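Local coordinates for protein tryptophan halogenase (Shewanella frigidimarina, PDB 2PYX) that probably acts as an FAD-dependent halogenase that adds halogen to tryptophan, at residues A[381-384]-A[385-389]. Residues are numbered along the deposited sequence; the frame is centred on the assembly and turned at random.
Sequences PNRM and VMDTI
Asn382 is the N-cap of the long helix 383-413, its side chain accepting from the amide of Val385 in the first turn. Its CG lies between the backbone N and the carbonyl carbon (chi1 59°), which folds the amide back over the helix start and brings OD1 to 3.0 Å from Val385 N, the donor almost in line with the C=O bond. Beside this cap, Pro381 CD packs 3.8 Å from Val385 CG2. The same Pro381 CD lies 3.9 Å from Ile389 CD1, making an apolar patch that spans the first turns.

Arg383 carries the polar side. Its chain bends at chi2 (65°) and then runs out to Asp387, one turn on, where Arg383 NH1 forms a salt bridge with Asp387 OD1 at 2.8 Å. The guanidinium and carboxylate planes stand 55° apart, and NH1 comes to OD1 from above the carboxylate plane. A water closes the gap between NH2 and OD2, while a second one bridges Arg383 O and Asp387 N, an interrupted helical bond. Selenium of Met386, a selenomethionine, lies over one face of the guanidinium, with Met386 SE 4.1 Å from Arg383 NE. NE makes a further salt bridge with Asp208, so a leucine in place of Arg383 would probably leave both Asp208 and Asp387 without their cationic partner.

Around this helix start, Pro381 bonds through the backbone to Ile7, and Met384 to Met3, both near the N-terminus. Met386 touches Ile7 as well, and together with Ile389 it packs on Trp343 of strand 343-344, an outermost strand of the six-stranded mixed sheet.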
loop_
_atom_site.group_PDB
_atom_site.type_symbol
_atom_site.label_atom_id
_atom_site.label_comp_id
_atom_site.label_asym_id
_atom_site.label_seq_id
_atom_site.Cartn_x
_atom_site.Cartn_y
_atom_site.Cartn_z
ATOM N N PRO A 381 -19.226 14.853 15.289
ATOM C CA PRO A 381 -20.625 15.116 15.606
ATOM C C PRO A 381 -21.200 16.325 14.924
ATOM O O PRO A 381 -22.357 16.314 14.499
ATOM C CB PRO A 381 -20.595 15.303 17.126
ATOM C CG PRO A 381 -19.445 14.430 17.587
ATOM C CD PRO A 381 -18.403 14.629 16.499
ATOM N N ASN A 382 -20.411 17.379 14.825
ATOM C CA ASN A 382 -20.868 18.660 14.273
ATOM C C ASN A 382 -19.657 19.530 13.908
ATOM O O ASN A 382 -18.493 19.125 14.093
ATOM C CB ASN A 382 -21.790 19.374 15.278
ATOM C CG ASN A 382 -21.104 19.649 16.624
ATOM O OD1 ASN A 382 -19.949 20.077 16.657
ATOM N ND2 ASN A 382 -21.805 19.370 17.731
ATOM N N ARG A 383 -19.915 20.710 13.368
ATOM C CA ARG A 383 -18.839 21.565 12.941
ATOM C C ARG A 383 -18.103 22.214 14.103
ATOM O O ARG A 383 -16.884 22.434 14.006
ATOM C CB ARG A 383 -19.307 22.647 11.950
ATOM C CG ARG A 383 -18.222 23.542 11.399
ATOM C CD ARG A 383 -17.279 22.739 10.568
ATOM N NE ARG A 383 -16.182 23.505 10.016
ATOM C CZ ARG A 383 -15.023 23.711 10.614
ATOM N NH1 ARG A 383 -14.770 23.258 11.828
ATOM N NH2 ARG A 383 -14.093 24.369 9.937
HETATM N N MSE A 384 -18.808 22.521 15.183
HETATM C CA MSE A 384 -18.214 23.135 16.352
HETATM C C MSE A 384 -17.000 22.373 16.878
HETATM O O MSE A 384 -16.025 23.005 17.296
HETATM C CB MSE A 384 -19.262 23.284 17.476
HETATM C CG MSE A 384 -18.694 23.749 18.804
HETATM SE SE MSE A 384 -20.024 23.748 20.193
HETATM C CE MSE A 384 -20.801 25.441 19.710
ATOM N N VAL A 385 -17.092 21.045 16.892
ATOM C CA VAL A 385 -16.016 20.200 17.463
ATOM C C VAL A 385 -15.107 19.546 16.426
ATOM O O VAL A 385 -14.148 18.849 16.804
ATOM C CB VAL A 385 -16.555 19.144 18.459
ATOM C CG1 VAL A 385 -17.427 19.827 19.537
ATOM C CG2 VAL A 385 -17.313 18.041 17.736
HETATM N N MSE A 386 -15.384 19.797 15.145
HETATM C CA MSE A 386 -14.671 19.131 14.052
HETATM C C MSE A 386 -13.182 19.358 14.126
HETATM O O MSE A 386 -12.407 18.433 13.844
HETATM C CB MSE A 386 -15.176 19.606 12.698
HETATM C CG MSE A 386 -14.452 18.990 11.528
HETATM SE SE MSE A 386 -15.240 19.522 9.835
HETATM C CE MSE A 386 -17.046 18.766 9.948
ATOM N N ASP A 387 -12.742 20.563 14.488
ATOM C CA ASP A 387 -11.307 20.871 14.446
ATOM C C ASP A 387 -10.498 20.067 15.468
ATOM O O ASP A 387 -9.302 19.823 15.262
ATOM C CB ASP A 387 -11.046 22.347 14.658
ATOM C CG ASP A 387 -11.504 23.241 13.494
ATOM O OD1 ASP A 387 -12.076 22.785 12.475
ATOM O OD2 ASP A 387 -11.278 24.479 13.642
ATOM N N THR A 388 -11.116 19.628 16.554
ATOM C CA THR A 388 -10.448 18.770 17.522
ATOM C C THR A 388 -10.144 17.444 16.881
ATOM O O THR A 388 -9.060 16.883 17.051
ATOM C CB THR A 388 -11.298 18.586 18.785
ATOM O OG1 THR A 388 -11.475 19.886 19.363
ATOM C CG2 THR A 388 -10.678 17.671 19.811
ATOM N N ILE A 389 -11.098 16.963 16.091
ATOM C CA ILE A 389 -10.915 15.690 15.409
ATOM C C ILE A 389 -9.948 15.850 14.235
ATOM O O ILE A 389 -9.029 15.036 14.072
ATOM C CB ILE A 389 -12.262 15.110 14.956
ATOM C CG1 ILE A 389 -13.056 14.651 16.198
ATOM C CG2 ILE A 389 -12.046 13.955 14.009
ATOM C CD1 ILE A 389 -14.550 14.397 15.904
HETATM O O HOH W 1 -14.222 23.010 14.991
HETATM O O HOH W 2 -11.862 25.759 11.309
#